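PDB 5Y0E: TssK from Serratia sp. FS14, which probably serves as a baseplate component of the bacterial type VI secretion system, linking the baseplate to the membrane-anchored part of the machine. Local coordinates for residues V311-L322 / D436-S444. Residues are numbered along the deposited sequence; the frame is centred on the assembly and turned at random.
Sequences VVLEDNAIQLTL and DMEFWAIRS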
ATOM      1  N   VAL A 311     -10.212  14.795 -17.516  1.00 43.75           N
ATOM      2  CA  VAL A 311      -9.882  15.743 -18.567  1.00 40.99           C
ATOM      3  C   VAL A 311     -11.109  16.075 -19.414  1.00 43.39           C
ATOM      4  O   VAL A 311     -10.988  16.524 -20.537  1.00 41.71           O
ATOM      5  CB  VAL A 311      -8.726  15.223 -19.445  1.00 40.56           C
ATOM      6  CG1 VAL A 311      -7.477  15.082 -18.631  1.00 41.19           C
ATOM      7  CG2 VAL A 311      -9.084  13.899 -20.098  1.00 37.47           C
ATOM      8  N   VAL A 312     -12.298  15.826 -18.880  1.00 45.64           N
ATOM      9  CA  VAL A 312     -13.547  16.180 -19.523  1.00 43.64           C
ATOM     10  C   VAL A 312     -14.431  16.859 -18.498  1.00 48.69           C
ATOM     11  O   VAL A 312     -14.176  16.823 -17.297  1.00 51.40           O
ATOM     12  CB  VAL A 312     -14.273  14.973 -20.131  1.00 43.17           C
ATOM     13  CG1 VAL A 312     -13.403  14.324 -21.148  1.00 44.32           C
ATOM     14  CG2 VAL A 312     -14.683  14.004 -19.053  1.00 47.51           C
ATOM     15  N   LEU A 313     -15.477  17.493 -18.988  1.00 52.61           N
ATOM     16  CA  LEU A 313     -16.371  18.254 -18.132  1.00 54.00           C
ATOM     17  C   LEU A 313     -17.410  17.387 -17.446  1.00 56.41           C
ATOM     18  O   LEU A 313     -18.276  16.819 -18.112  1.00 58.24           O
ATOM     19  CB  LEU A 313     -17.126  19.283 -18.955  1.00 51.45           C
ATOM     20  CG  LEU A 313     -17.798  20.411 -18.200  1.00 50.18           C
ATOM     21  CD1 LEU A 313     -16.752  21.270 -17.555  1.00 47.92           C
ATOM     22  CD2 LEU A 313     -18.623  21.211 -19.176  1.00 45.94           C
ATOM     23  N   GLU A 314     -17.303  17.270 -16.125  1.00 59.01           N
ATOM     24  CA  GLU A 314     -18.238  16.488 -15.336  1.00 61.32           C
ATOM     25  C   GLU A 314     -18.303  15.129 -15.995  1.00 62.68           C
ATOM     26  O   GLU A 314     -17.277  14.474 -16.163  1.00 69.77           O
ATOM     27  CB  GLU A 314     -19.628  17.101 -15.257  1.00 64.14           C
ATOM     28  CG  GLU A 314     -19.614  18.580 -14.993  1.00 70.34           C
ATOM     29  CD  GLU A 314     -20.120  18.910 -13.616  1.00 85.48           C
ATOM     30  OE1 GLU A 314     -20.282  17.962 -12.815  1.00 87.12           O
ATOM     31  OE2 GLU A 314     -20.358  20.109 -13.340  1.00 88.14           O
ATOM     32  N   ASP A 315     -19.494  14.699 -16.382  1.00 64.69           N
ATOM     33  CA  ASP A 315     -19.674  13.413 -17.037  1.00 65.92           C
ATOM     34  C   ASP A 315     -20.235  13.504 -18.449  1.00 63.35           C
ATOM     35  O   ASP A 315     -20.914  12.591 -18.902  1.00 68.63           O
ATOM     36  CB  ASP A 315     -20.574  12.540 -16.166  1.00 72.28           C
ATOM     37  CG  ASP A 315     -21.788  13.284 -15.645  1.00 77.97           C
ATOM     38  OD1 ASP A 315     -22.234  14.255 -16.294  1.00 74.25           O
ATOM     39  OD2 ASP A 315     -22.302  12.888 -14.579  1.00 80.80           O
ATOM     40  N   ASN A 316     -19.955  14.590 -19.167  1.00 59.92           N
ATOM     41  CA  ASN A 316     -20.383  14.669 -20.556  1.00 58.58           C
ATOM     42  C   ASN A 316     -19.806  13.560 -21.411  1.00 60.94           C
ATOM     43  O   ASN A 316     -20.308  13.324 -22.510  1.00 63.49           O
ATOM     44  CB  ASN A 316     -19.979  16.000 -21.164  1.00 56.86           C
ATOM     45  CG  ASN A 316     -20.726  17.145 -20.565  1.00 58.08           C
ATOM     46  OD1 ASN A 316     -21.577  16.957 -19.702  1.00 61.22           O
ATOM     47  ND2 ASN A 316     -20.402  18.346 -21.000  1.00 58.87           N
ATOM     48  N   ALA A 317     -18.765  12.879 -20.937  1.00 58.55           N
ATOM     49  CA  ALA A 317     -18.070  11.886 -21.733  1.00 56.08           C
ATOM     50  C   ALA A 317     -17.306  10.970 -20.799  1.00 55.11           C
ATOM     51  O   ALA A 317     -17.018  11.330 -19.661  1.00 54.73           O
ATOM     52  CB  ALA A 317     -17.125  12.545 -22.736  1.00 52.24           C
ATOM     53  N   ILE A 318     -17.006   9.771 -21.271  1.00 53.23           N
ATOM     54  CA  ILE A 318     -16.316   8.767 -20.501  1.00 49.13           C
ATOM     55  C   ILE A 318     -15.453   7.960 -21.414  1.00 50.60           C
ATOM     56  O   ILE A 318     -15.910   7.505 -22.407  1.00 55.72           O
ATOM     57  CB  ILE A 318     -17.326   7.839 -19.831  1.00 50.49           C
ATOM     58  CG1 ILE A 318     -17.901   8.496 -18.606  1.00 51.23           C
ATOM     59  CG2 ILE A 318     -16.677   6.573 -19.366  1.00 55.68           C
ATOM     60  CD1 ILE A 318     -19.189   7.885 -18.160  1.00 55.22           C
ATOM     61  N   GLN A 319     -14.194   7.776 -21.078  1.00 47.97           N
ATOM     62  CA  GLN A 319     -13.314   7.030 -21.937  1.00 48.12           C
ATOM     63  C   GLN A 319     -13.420   5.555 -21.672  1.00 52.04           C
ATOM     64  O   GLN A 319     -13.569   5.147 -20.565  1.00 55.93           O
ATOM     65  CB  GLN A 319     -11.891   7.497 -21.739  1.00 46.85           C
ATOM     66  CG  GLN A 319     -10.888   6.876 -22.662  1.00 46.01           C
ATOM     67  CD  GLN A 319      -9.570   7.566 -22.601  1.00 45.54           C
ATOM     68  OE1 GLN A 319      -9.389   8.478 -21.847  1.00 45.14           O
ATOM     69  NE2 GLN A 319      -8.645   7.127 -23.394  1.00 48.42           N
ATOM     70  N   LEU A 320     -13.339   4.745 -22.700  1.00 50.65           N
ATOM     71  CA  LEU A 320     -13.425   3.335 -22.498  1.00 50.73           C
ATOM     72  C   LEU A 320     -12.083   2.743 -22.782  1.00 53.79           C
ATOM     73  O   LEU A 320     -11.478   3.062 -23.756  1.00 57.13           O
ATOM     74  CB  LEU A 320     -14.438   2.746 -23.446  1.00 56.13           C
ATOM     75  CG  LEU A 320     -15.862   2.571 -22.962  1.00 61.37           C
ATOM     76  CD1 LEU A 320     -16.411   3.816 -22.321  1.00 53.85           C
ATOM     77  CD2 LEU A 320     -16.723   2.189 -24.137  1.00 65.80           C
ATOM     78  N   THR A 321     -11.619   1.862 -21.928  1.00 55.65           N
ATOM     79  CA  THR A 321     -10.336   1.248 -22.116  1.00 55.33           C
ATOM     80  C   THR A 321     -10.370   0.133 -23.125  1.00 59.58           C
ATOM     81  O   THR A 321     -11.153  -0.772 -23.018  1.00 62.58           O
ATOM     82  CB  THR A 321      -9.840   0.650 -20.810  1.00 58.53           C
ATOM     83  OG1 THR A 321     -10.170   1.523 -19.736  1.00 55.24           O
ATOM     84  CG2 THR A 321      -8.366   0.461 -20.850  1.00 52.31           C
ATOM     85  N   LEU A 322      -9.504   0.204 -24.109  1.00 59.02           N
ATOM     86  CA  LEU A 322      -9.435  -0.826 -25.097  1.00 60.45           C
ATOM     87  C   LEU A 322      -8.485  -1.855 -24.568  1.00 67.29           C
ATOM     88  O   LEU A 322      -7.295  -1.655 -24.530  1.00 70.69           O
ATOM     89  CB  LEU A 322      -8.914  -0.274 -26.398  1.00 58.98           C
ATOM     90  CG  LEU A 322      -9.872   0.566 -27.205  1.00 61.32           C
ATOM     91  CD1 LEU A 322      -9.076   1.207 -28.311  1.00 58.66           C
ATOM     92  CD2 LEU A 322     -10.982  -0.272 -27.786  1.00 60.07           C
ATOM     93  N   ASP A 436      -2.303   4.134 -32.666  1.00 52.71           N
ATOM     94  CA  ASP A 436      -2.722   4.516 -31.331  1.00 55.33           C
ATOM     95  C   ASP A 436      -4.198   4.849 -31.412  1.00 54.26           C
ATOM     96  O   ASP A 436      -4.630   5.508 -32.357  1.00 54.07           O
ATOM     97  CB  ASP A 436      -1.936   5.714 -30.793  1.00 56.79           C
ATOM     98  CG  ASP A 436      -2.401   6.139 -29.411  1.00 62.31           C
ATOM     99  OD1 ASP A 436      -2.354   5.308 -28.485  1.00 66.39           O
ATOM    100  OD2 ASP A 436      -2.833   7.299 -29.238  1.00 60.10           O
ATOM    101  N   MET A 437      -4.973   4.369 -30.449  1.00 53.83           N
ATOM    102  CA  MET A 437      -6.404   4.584 -30.495  1.00 48.04           C
ATOM    103  C   MET A 437      -6.916   4.994 -29.134  1.00 49.87           C
ATOM    104  O   MET A 437      -6.309   4.708 -28.103  1.00 52.18           O
ATOM    105  CB  MET A 437      -7.159   3.362 -30.972  1.00 45.88           C
ATOM    106  CG  MET A 437      -6.937   3.082 -32.427  1.00 51.89           C
ATOM    107  SD  MET A 437      -7.882   1.696 -33.049  1.00 52.21           S
ATOM    108  CE  MET A 437      -7.761   0.584 -31.680  1.00 52.51           C
ATOM    109  N   GLU A 438      -8.017   5.715 -29.159  1.00 48.16           N
ATOM    110  CA  GLU A 438      -8.786   6.040 -27.980  1.00 49.62           C
ATOM    111  C   GLU A 438     -10.240   5.784 -28.318  1.00 50.06           C
ATOM    112  O   GLU A 438     -10.674   6.012 -29.447  1.00 50.15           O
ATOM    113  CB  GLU A 438      -8.579   7.489 -27.543  1.00 47.88           C
ATOM    114  CG  GLU A 438      -7.161   7.819 -27.208  1.00 49.82           C
ATOM    115  CD  GLU A 438      -6.981   9.214 -26.661  1.00 52.78           C
ATOM    116  OE1 GLU A 438      -7.959   9.968 -26.611  1.00 51.60           O
ATOM    117  OE2 GLU A 438      -5.856   9.570 -26.283  1.00 53.89           O
ATOM    118  N   PHE A 439     -10.981   5.282 -27.347  1.00 51.64           N
ATOM    119  CA  PHE A 439     -12.379   4.949 -27.525  1.00 49.37           C
ATOM    120  C   PHE A 439     -13.165   5.735 -26.500  1.00 50.71           C
ATOM    121  O   PHE A 439     -12.950   5.588 -25.296  1.00 51.53           O
ATOM    122  CB  PHE A 439     -12.605   3.452 -27.361  1.00 53.34           C
ATOM    123  CG  PHE A 439     -13.922   2.999 -27.843  1.00 57.22           C
ATOM    124  CD1 PHE A 439     -14.159   2.863 -29.180  1.00 57.14           C
ATOM    125  CD2 PHE A 439     -14.932   2.710 -26.961  1.00 63.13           C
ATOM    126  CE1 PHE A 439     -15.375   2.448 -29.632  1.00 61.15           C
ATOM    127  CE2 PHE A 439     -16.161   2.290 -27.414  1.00 65.69           C
ATOM    128  CZ  PHE A 439     -16.378   2.157 -28.749  1.00 64.40           C
ATOM    129  N   TRP A 440     -14.054   6.581 -26.974  1.00 51.44           N
ATOM    130  CA  TRP A 440     -14.808   7.452 -26.100  1.00 52.03           C
ATOM    131  C   TRP A 440     -16.300   7.251 -26.283  1.00 52.97           C
ATOM    132  O   TRP A 440     -16.774   6.942 -27.376  1.00 56.12           O
ATOM    133  CB  TRP A 440     -14.468   8.900 -26.370  1.00 52.98           C
ATOM    134  CG  TRP A 440     -13.133   9.316 -25.900  1.00 52.81           C
ATOM    135  CD1 TRP A 440     -11.968   9.246 -26.585  1.00 53.01           C
ATOM    136  CD2 TRP A 440     -12.824   9.907 -24.644  1.00 49.17           C
ATOM    137  NE1 TRP A 440     -10.949   9.747 -25.830  1.00 49.85           N
ATOM    138  CE2 TRP A 440     -11.453  10.168 -24.635  1.00 45.61           C
ATOM    139  CE3 TRP A 440     -13.580  10.240 -23.522  1.00 48.14           C
ATOM    140  CZ2 TRP A 440     -10.821  10.740 -23.563  1.00 43.23           C
ATOM    141  CZ3 TRP A 440     -12.949  10.811 -22.458  1.00 46.55           C
ATOM    142  CH2 TRP A 440     -11.584  11.052 -22.481  1.00 46.95           C
ATOM    143  N   ALA A 441     -17.032   7.454 -25.199  1.00 53.15           N
ATOM    144  CA  ALA A 441     -18.482   7.491 -25.210  1.00 54.62           C
ATOM    145  C   ALA A 441     -18.915   8.879 -24.785  1.00 55.11           C
ATOM    146  O   ALA A 441     -18.391   9.410 -23.805  1.00 52.55           O
ATOM    147  CB  ALA A 441     -19.061   6.437 -24.280  1.00 58.35           C
ATOM    148  N   ILE A 442     -19.855   9.471 -25.526  1.00 56.46           N
ATOM    149  CA  ILE A 442     -20.227  10.870 -25.350  1.00 56.99           C
ATOM    150  C   ILE A 442     -21.721  10.969 -25.101  1.00 61.58           C
ATOM    151  O   ILE A 442     -22.523  10.583 -25.955  1.00 67.50           O
ATOM    152  CB  ILE A 442     -19.835  11.718 -26.561  1.00 56.12           C
ATOM    153  CG1 ILE A 442     -18.360  11.509 -26.863  1.00 55.50           C
ATOM    154  CG2 ILE A 442     -20.098  13.166 -26.288  1.00 55.47           C
ATOM    155  CD1 ILE A 442     -17.804  12.426 -27.903  1.00 50.49           C
ATOM    156  N   ARG A 443     -22.090  11.514 -23.952  1.00 63.20           N
ATOM    157  CA  ARG A 443     -23.488  11.585 -23.572  1.00 65.02           C
ATOM    158  C   ARG A 443     -24.265  12.482 -24.528  1.00 68.27           C
ATOM    159  O   ARG A 443     -23.759  13.498 -25.008  1.00 62.91           O
ATOM    160  CB  ARG A 443     -23.598  12.105 -22.146  1.00 65.27           C
ATOM    161  CG  ARG A 443     -24.902  11.769 -21.478  1.00 70.56           C
ATOM    162  CD  ARG A 443     -25.036  12.421 -20.107  1.00 70.94           C
ATOM    163  NE  ARG A 443     -24.008  11.993 -19.162  1.00 74.49           N
ATOM    164  CZ  ARG A 443     -24.027  10.840 -18.503  1.00 72.61           C
ATOM    165  NH1 ARG A 443     -25.020   9.989 -18.693  1.00 76.39           N
ATOM    166  NH2 ARG A 443     -23.053  10.533 -17.658  1.00 71.28           N
ATOM    167  N   SER A 444     -25.510  12.107 -24.798  1.00 71.34           N
ATOM    168  CA  SER A 444     -26.339  12.873 -25.727  1.00 68.94           C
ATOM    169  C   SER A 444     -27.301  13.801 -25.012  1.00 65.59           C
ATOM    170  O   SER A 444     -27.820  14.737 -25.612  1.00 69.35           O
ATOM    171  CB  SER A 444     -27.116  11.931 -26.631  1.00 69.33           C
ATOM    172  OG  SER A 444     -26.312  10.832 -27.009  1.00 69.59           O
TER
HETATM  173  O   HOH W   1      -9.490   4.299 -25.087  1.00 47.51           O
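Ile318 and Ala441 form a hydrogen-bonded pair between antiparallel strands 317-320 and 436-443, neighbours in the middle of the eight-stranded antiparallel sheet of the C-terminal part of TssK; strand 343-350 flanks 436-443 on its other edge. Backbone bonds run from Ile318 N to Ala441 O (2.9 Å) and back from Ala441 N to Ile318 O, and Leu320 N reaches Phe439 O. In place of a direct return bond between these last two residues, a water accepts from Phe439 N and donates to Leu320 O (2.7 Å).

Apolar packing differs on the two sheet faces. On the Leu320 side, Leu320 CD2 meets the Phe439 ring at its edge, 3.3 Å from CE2, while Phe424 packs edge-to-face with the same ring. On the other face the Trp440 indole lies across Gln319, whose CB sits over the six-membered ring, 3.5 Å from its centroid in a CH-pi contact. With CG anti to the backbone N (chi1 -175°) and the chain extended, the Gln319 amide continues along the indole, stacked at 25° to it. Val312 CG1, from the segment leading into the type II' turn Leu313-Asn316, adds a contact at Trp440 CZ3. Trp440 NE1 donates almost straight, in the ring plane, to Glu438 OE1 (3.1 Å), and His400 binds the other carboxylate oxygen, holding Glu438 as acceptor; this bond and the stacked Gln319 together limit the indole's swing.

Polar contacts close the turn end. Arg443 N bonds Asn316 O, and the guanidinium grips Asp315 O side-on, NE and NH2 each 3.2 Å from that oxygen and approaching from one face of its carbonyl plane.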